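PDB 5JFQ: geranylgeranyl pyrophosphate synthase, which catalyses, with magnesium, the stepwise addition of three isopentenyl diphosphates to dimethylallyl diphosphate, yielding geranylgeranyl pyrophosphate and a little farnesyl pyrophosphate. Local coordinates for residues K14-K19 with A69-E74; R34-Y39 with I109-T114; T241-K246 with K272-C277. All coordinates share one frame; numbering follows the deposited sequence.

Interaction 1. Residues K14-K19 with A69-E74; sequences KLVNEK and AAIAIE
I71 of helix 67-88 reaches across to V16 and K19 of helix 9-23, and its side chain is the probe that meets both. At CB the chain divides. The CG1 branch, set beside the backbone N and anti to the carbonyl carbon (chi1 -61°), leads into the contact and lies 3.8 Å from CB of K19. A second bend, chi2 -48°, carries the terminal methyl CD1 along helix 9-23 until it is 3.9 Å from CG1 of V16; the same methyl also lies 3.4 Å from the backbone O of V16. CD1 thus faces a branch methyl and the main-chain carbonyl of one residue, and the side chains of V16 and I71 slide past each other in opposite directions. K19 contributes only the root of its chain: CB faces I71, but the bend at chi2 takes the rest away, and NZ ends in a long, weak ion pair with E22. The two CA atoms nearest each other, those of V16 and I71, are 6.8 Å apart, a spacing taken up by the I71 side chain meeting V16 and the root of K19. Around the pair, V16 also packs on P49 of helix 47-58 and I71 on I122 of helix 105-123. R46 ties the two helices through a salt bridge to E74 and a hydrogen bond to N17 OD1. Direct contact between the segments is therefore apolar, depending on shape and burial, while a polar tie between the two helices is supplied by R46, next in sequence to K45, which probably binds isopentenyl diphosphate.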
# COMPACT_ATOMS: atom_id res chain seq x y z
N LYS B 14 -11.68 -18.42 15.39
CA LYS B 14 -11.43 -17.93 16.75
C LYS B 14 -9.96 -17.60 16.95
O LYS B 14 -9.62 -16.57 17.54
CB LYS B 14 -11.88 -18.96 17.79
N LEU B 15 -9.08 -18.48 16.49
CA LEU B 15 -7.65 -18.23 16.63
C LEU B 15 -7.23 -16.97 15.88
O LEU B 15 -6.48 -16.14 16.40
CB LEU B 15 -6.87 -19.43 16.10
CG LEU B 15 -5.40 -19.13 15.89
CD1 LEU B 15 -4.74 -18.71 17.20
CD2 LEU B 15 -4.70 -20.34 15.29
N VAL B 16 -7.73 -16.83 14.65
CA VAL B 16 -7.36 -15.72 13.78
C VAL B 16 -7.73 -14.38 14.40
O VAL B 16 -6.96 -13.42 14.35
CB VAL B 16 -8.01 -15.94 12.40
CG1 VAL B 16 -8.10 -14.63 11.60
CG2 VAL B 16 -7.24 -17.04 11.66
N ASN B 17 -8.91 -14.30 15.02
CA ASN B 17 -9.31 -13.03 15.64
C ASN B 17 -8.51 -12.74 16.90
O ASN B 17 -8.33 -11.57 17.26
CB ASN B 17 -10.79 -13.04 15.99
CG ASN B 17 -11.64 -13.20 14.79
OD1 ASN B 17 -11.52 -12.45 13.83
ND2 ASN B 17 -12.50 -14.21 14.82
N GLU B 18 -8.07 -13.79 17.60
CA GLU B 18 -7.21 -13.57 18.75
C GLU B 18 -5.87 -13.02 18.32
O GLU B 18 -5.36 -12.06 18.91
CB GLU B 18 -7.06 -14.88 19.53
CG GLU B 18 -8.36 -15.33 20.18
CD GLU B 18 -8.30 -16.75 20.74
OE1 GLU B 18 -9.38 -17.36 20.95
OE2 GLU B 18 -7.17 -17.26 20.97
N LYS B 19 -5.29 -13.57 17.25
CA LYS B 19 -4.05 -13.04 16.72
C LYS B 19 -4.24 -11.65 16.13
O LYS B 19 -3.39 -10.77 16.29
CB LYS B 19 -3.47 -13.99 15.67
CG LYS B 19 -2.30 -14.79 16.20
CD LYS B 19 -1.10 -13.89 16.43
CE LYS B 19 0.10 -14.65 17.04
NZ LYS B 19 1.38 -13.87 16.98
N ALA B 69 1.29 -15.32 8.22
CA ALA B 69 0.78 -15.26 6.85
C ALA B 69 -0.74 -15.27 6.81
O ALA B 69 -1.35 -14.67 5.92
CB ALA B 69 1.32 -16.42 6.05
N ALA B 70 -1.39 -15.95 7.76
CA ALA B 70 -2.85 -15.87 7.78
C ALA B 70 -3.30 -14.46 8.15
O ALA B 70 -4.15 -13.87 7.49
CB ALA B 70 -3.42 -16.90 8.75
N ILE B 71 -2.71 -13.89 9.21
CA ILE B 71 -3.08 -12.53 9.57
C ILE B 71 -2.68 -11.57 8.46
O ILE B 71 -3.40 -10.60 8.18
CB ILE B 71 -2.44 -12.17 10.93
CG1 ILE B 71 -2.97 -13.13 12.00
CG2 ILE B 71 -2.72 -10.72 11.32
CD1 ILE B 71 -4.48 -13.29 11.96
N ALA B 72 -1.56 -11.82 7.77
CA ALA B 72 -1.11 -10.86 6.77
C ALA B 72 -2.07 -10.81 5.60
O ALA B 72 -2.40 -9.72 5.11
CB ALA B 72 0.30 -11.20 6.28
N ILE B 73 -2.52 -11.96 5.13
CA ILE B 73 -3.45 -11.99 4.01
C ILE B 73 -4.79 -11.38 4.39
O ILE B 73 -5.39 -10.63 3.61
CB ILE B 73 -3.57 -13.43 3.50
CG1 ILE B 73 -2.25 -13.82 2.86
CG2 ILE B 73 -4.76 -13.56 2.55
CD1 ILE B 73 -2.33 -15.04 2.02
N GLU B 74 -5.28 -11.64 5.61
CA GLU B 74 -6.51 -11.00 6.04
C GLU B 74 -6.35 -9.49 6.09
O GLU B 74 -7.27 -8.74 5.77
CB GLU B 74 -6.95 -11.51 7.41
CG GLU B 74 -8.24 -10.86 7.93
CD GLU B 74 -9.50 -11.31 7.19
OE1 GLU B 74 -9.40 -12.20 6.33
OE2 GLU B 74 -10.59 -10.78 7.47

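Interaction 2. Residues R34-Y39 with I109-T114; sequences RAARHY and ILAGDT
A111 of helix 105-123 meets A35 and A36 at the end of helix 30-36, and the evidence falls into three kinds. The first is apolar contact between methyls: CB of A111 lies 3.8 Å from CB of A35 and 4.0 Å from CB of A36. The second is methyl against main chain. CB of A111 also approaches the backbone N of A36 at 3.7 Å, while CB of A36 is 4.0 Å from the carbonyl O of A111. With single-carbon side chains the backbones come very close, the CA atoms of A36 and A111 being 4.4 Å apart. The third kind is polar and stays within each segment or goes to outside partners. T114 points its CB toward the 34-39 segment and turns its hydroxyl back along its own helix (chi1 -62°), where OG1 donates to L110 O over 2.7 Å. The C=O...OG1 angle is 148°, with the donor tilted 31° from the carbonyl plane; T114 N reaches the same oxygen from the opposite face, so two donors grip it and the hydroxyl's proton is used inside the helix. R37, just beyond the alanines, makes a salt bridge to E118 farther along helix 105-123. From the same helix, D113 OD2 is hydrogen-bonded to H83 ND1 of the second subunit, and T114 packs on C148 of that subunit. Close alanine packing of an early helix on a helix that also meets the partner subunit suits the all-helical, homodimeric isoprenoid synthase fold of this FPP/GGPP synthase.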
# COMPACT_ATOMS: atom_id res chain seq x y z
N ARG B 34 -8.53 4.03 14.54
CA ARG B 34 -9.96 3.78 14.65
C ARG B 34 -10.51 3.41 13.28
O ARG B 34 -11.25 2.43 13.14
CB ARG B 34 -10.66 5.01 15.21
CG ARG B 34 -11.84 4.76 16.15
CD ARG B 34 -12.48 6.10 16.54
NE ARG B 34 -11.49 7.02 17.11
CZ ARG B 34 -11.53 8.35 16.99
NH1 ARG B 34 -12.52 8.94 16.30
NH2 ARG B 34 -10.58 9.10 17.55
N ALA B 35 -10.06 4.13 12.25
CA ALA B 35 -10.43 3.81 10.88
C ALA B 35 -9.80 2.51 10.42
O ALA B 35 -10.46 1.68 9.78
CB ALA B 35 -10.01 4.96 9.95
N ALA B 36 -8.51 2.29 10.73
CA ALA B 36 -7.84 1.10 10.22
C ALA B 36 -8.33 -0.18 10.88
O ALA B 36 -8.16 -1.26 10.31
CB ALA B 36 -6.33 1.20 10.41
N ARG B 37 -8.92 -0.11 12.06
CA ARG B 37 -9.42 -1.30 12.72
C ARG B 37 -10.92 -1.41 12.61
O ARG B 37 -11.48 -2.36 13.16
CB ARG B 37 -9.02 -1.33 14.20
CG ARG B 37 -7.66 -1.92 14.49
CD ARG B 37 -6.64 -1.18 13.73
NE ARG B 37 -5.27 -1.39 14.17
CZ ARG B 37 -4.30 -1.89 13.42
NH1 ARG B 37 -4.55 -2.24 12.16
NH2 ARG B 37 -3.08 -2.00 13.92
N HIS B 38 -11.58 -0.48 11.92
CA HIS B 38 -13.04 -0.47 11.86
C HIS B 38 -13.59 -1.79 11.33
O HIS B 38 -14.43 -2.42 11.97
CB HIS B 38 -13.52 0.69 11.00
CG HIS B 38 -15.00 0.83 10.96
ND1 HIS B 38 -15.77 0.93 12.11
CD2 HIS B 38 -15.87 0.88 9.92
CE1 HIS B 38 -17.04 1.03 11.77
NE2 HIS B 38 -17.13 1.00 10.45
N TYR B 39 -13.12 -2.24 10.16
CA TYR B 39 -13.66 -3.48 9.60
C TYR B 39 -13.22 -4.70 10.39
O TYR B 39 -14.00 -5.64 10.57
CB TYR B 39 -13.28 -3.65 8.13
CG TYR B 39 -13.95 -2.67 7.19
CD1 TYR B 39 -15.12 -1.99 7.56
CD2 TYR B 39 -13.42 -2.43 5.93
CE1 TYR B 39 -15.72 -1.11 6.70
CE2 TYR B 39 -14.02 -1.54 5.07
CZ TYR B 39 -15.17 -0.89 5.45
OH TYR B 39 -15.76 -0.00 4.58
N ILE B 109 -8.09 6.45 2.97
CA ILE B 109 -6.93 6.09 2.18
C ILE B 109 -5.77 5.71 3.09
O ILE B 109 -5.19 4.62 2.95
CB ILE B 109 -6.56 7.23 1.22
CG1 ILE B 109 -7.69 7.43 0.19
CG2 ILE B 109 -5.21 6.95 0.55
CD1 ILE B 109 -7.53 8.65 -0.67
N LEU B 110 -5.45 6.57 4.06
CA LEU B 110 -4.36 6.27 4.99
C LEU B 110 -4.63 5.01 5.79
O LEU B 110 -3.68 4.30 6.15
CB LEU B 110 -4.11 7.44 5.95
CG LEU B 110 -3.63 8.77 5.37
CD1 LEU B 110 -3.59 9.91 6.41
CD2 LEU B 110 -2.29 8.61 4.65
N ALA B 111 -5.89 4.72 6.10
CA ALA B 111 -6.16 3.53 6.90
C ALA B 111 -5.79 2.27 6.13
O ALA B 111 -5.06 1.41 6.65
CB ALA B 111 -7.62 3.49 7.34
N GLY B 112 -6.24 2.15 4.88
CA GLY B 112 -5.83 1.03 4.06
C GLY B 112 -4.34 1.02 3.78
O GLY B 112 -3.71 -0.04 3.77
N ASP B 113 -3.75 2.21 3.54
CA ASP B 113 -2.30 2.29 3.36
C ASP B 113 -1.57 1.74 4.58
O ASP B 113 -0.49 1.17 4.44
CB ASP B 113 -1.86 3.72 3.11
CG ASP B 113 -2.17 4.20 1.72
OD1 ASP B 113 -2.62 3.40 0.88
OD2 ASP B 113 -1.95 5.40 1.46
N THR B 114 -2.16 1.93 5.76
CA THR B 114 -1.57 1.44 7.00
C THR B 114 -1.71 -0.07 7.12
O THR B 114 -0.74 -0.78 7.39
CB THR B 114 -2.22 2.12 8.20
OG1 THR B 114 -2.00 3.54 8.15
CG2 THR B 114 -1.64 1.53 9.49

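Interaction 3. Residues T241-K246 with K272-C277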
# COMPACT_ATOMS: atom_id res chain seq x y z
N THR B 241 -21.95 -8.94 -14.14
CA THR B 241 -21.71 -10.24 -13.55
C THR B 241 -21.60 -11.26 -14.68
O THR B 241 -21.75 -10.94 -15.86
CB THR B 241 -22.84 -10.58 -12.58
OG1 THR B 241 -24.09 -10.23 -13.19
CG2 THR B 241 -22.70 -9.75 -11.32
N LEU B 242 -21.32 -12.51 -14.31
CA LEU B 242 -21.28 -13.58 -15.31
C LEU B 242 -22.66 -13.86 -15.89
O LEU B 242 -22.77 -14.26 -17.06
CB LEU B 242 -20.71 -14.85 -14.70
CG LEU B 242 -20.48 -15.97 -15.70
CD1 LEU B 242 -19.69 -15.43 -16.90
CD2 LEU B 242 -19.77 -17.15 -15.05
N ILE B 243 -23.72 -13.67 -15.09
CA ILE B 243 -25.08 -13.87 -15.57
C ILE B 243 -25.41 -12.89 -16.69
O ILE B 243 -25.75 -13.29 -17.81
CB ILE B 243 -26.09 -13.74 -14.40
CG1 ILE B 243 -25.64 -12.63 -13.46
CG2 ILE B 243 -26.23 -15.04 -13.65
CD1 ILE B 243 -26.59 -12.30 -12.35
N VAL B 244 -25.30 -11.59 -16.40
CA VAL B 244 -25.61 -10.58 -17.40
C VAL B 244 -24.65 -10.62 -18.57
O VAL B 244 -24.94 -10.02 -19.61
CB VAL B 244 -25.62 -9.16 -16.78
CG1 VAL B 244 -26.61 -9.07 -15.62
CG2 VAL B 244 -24.24 -8.75 -16.33
N ILE B 245 -23.51 -11.30 -18.46
CA ILE B 245 -22.64 -11.39 -19.62
C ILE B 245 -23.10 -12.50 -20.54
O ILE B 245 -23.09 -12.35 -21.77
CB ILE B 245 -21.17 -11.55 -19.20
CG1 ILE B 245 -20.66 -10.22 -18.65
CG2 ILE B 245 -20.30 -11.93 -20.38
CD1 ILE B 245 -19.28 -10.28 -18.12
N LYS B 246 -23.56 -13.62 -19.97
CA LYS B 246 -24.17 -14.67 -20.77
C LYS B 246 -25.43 -14.16 -21.45
O LYS B 246 -25.57 -14.24 -22.67
CB LYS B 246 -24.48 -15.89 -19.89
N LYS B 272 -36.67 -11.91 -13.93
CA LYS B 272 -37.40 -12.99 -14.59
C LYS B 272 -36.70 -13.41 -15.87
O LYS B 272 -36.40 -14.60 -16.06
CB LYS B 272 -38.84 -12.55 -14.87
N LYS B 273 -36.44 -12.45 -16.75
CA LYS B 273 -35.64 -12.72 -17.94
C LYS B 273 -34.43 -13.57 -17.59
O LYS B 273 -34.23 -14.65 -18.16
CB LYS B 273 -35.23 -11.40 -18.59
N LEU B 274 -33.67 -13.14 -16.58
CA LEU B 274 -32.33 -13.69 -16.36
C LEU B 274 -32.36 -15.17 -16.00
O LEU B 274 -31.54 -15.96 -16.50
CB LEU B 274 -31.63 -12.86 -15.28
CG LEU B 274 -30.11 -12.75 -15.42
CD1 LEU B 274 -29.54 -11.61 -14.58
CD2 LEU B 274 -29.44 -14.07 -15.06
N PHE B 275 -33.29 -15.58 -15.14
CA PHE B 275 -33.45 -17.00 -14.85
C PHE B 275 -33.73 -17.78 -16.13
O PHE B 275 -33.05 -18.77 -16.43
CB PHE B 275 -34.58 -17.20 -13.84
CG PHE B 275 -34.11 -17.20 -12.42
CD1 PHE B 275 -34.44 -16.16 -11.57
CD2 PHE B 275 -33.33 -18.24 -11.94
CE1 PHE B 275 -34.02 -16.16 -10.26
CE2 PHE B 275 -32.90 -18.24 -10.63
CZ PHE B 275 -33.24 -17.21 -9.79
N ASP B 276 -34.72 -17.33 -16.91
CA ASP B 276 -35.18 -18.00 -18.12
C ASP B 276 -34.22 -17.89 -19.30
O ASP B 276 -34.40 -18.62 -20.28
CB ASP B 276 -36.54 -17.45 -18.56
CG ASP B 276 -37.60 -17.53 -17.47
OD1 ASP B 276 -38.23 -16.48 -17.18
OD2 ASP B 276 -37.82 -18.63 -16.92
N CYS B 277 -33.25 -16.98 -19.25
CA CYS B 277 -32.29 -16.84 -20.35
C CYS B 277 -31.58 -18.14 -20.65
O CYS B 277 -31.22 -18.41 -21.81
CB CYS B 277 -31.25 -15.79 -20.02
SG CYS B 277 -31.91 -14.16 -19.83
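I243 and V244 meet L274 through branched aliphatic chains alone, and no flat group lies between them. The one ring in the two segments, that of F275, belongs to another side of its helix: it makes no contact with segment 241-246 and packs instead on I221, V280 and R284, so neither its faces nor its edges bear on the contact. The work is done by the two methyls of L274. CD2 is directed at the root of I243, 3.6 Å from CG2, with CB of I243 also beside it. CD1 faces two methyls, 3.8 Å from CD1 of I243 and 4.0 Å from CG1 of V244. The leucine thus spreads its fork over the isoleucine, and the two chains cross at about a right angle. V244 holds CG1 beside its backbone N and anti to the carbonyl carbon (chi1 -57°), which brings this methyl up to the leucine. CA of I243 and CA of L274, the nearest such pair, are 7.3 Å apart, so the contact is made by side chains and not by close backbones. With an alanine here in place of L274, both methyls would be gone, and I243 and V244 would probably lose the leucine's share of their apolar cover, leaving a gap between helices 242-249 and 264-276. I221 of helix 195-221 touches both I243 and L274, while A283 of helix 280-298 closes on I243. The cluster belongs to the C-terminal part of the all-helical isoprenoid synthase fold, beside the second aspartate-rich motif, whose D217 touches T241, and near K239, which probably binds dimethylallyl diphosphate.

Overall arrangement
All three contacts are buried and made by helices of one chain, but they sit differently. Interactions 1 and 2 are neighbours, their centres about 17 Å apart: their first segments lie on the successive helices 9-23 and 30-36, and the segments of the two alternate along the chain. Interaction 3 lies about 37 Å from the centre of each, across the chain's centre, and is the farthest out, at about 23 Å from it. Interaction 2 alone has the second subunit within reach. The chemistry differs: small alanines permit the closest backbone approach in interaction 2, whereas branched side chains span wider gaps in interactions 1 and 3.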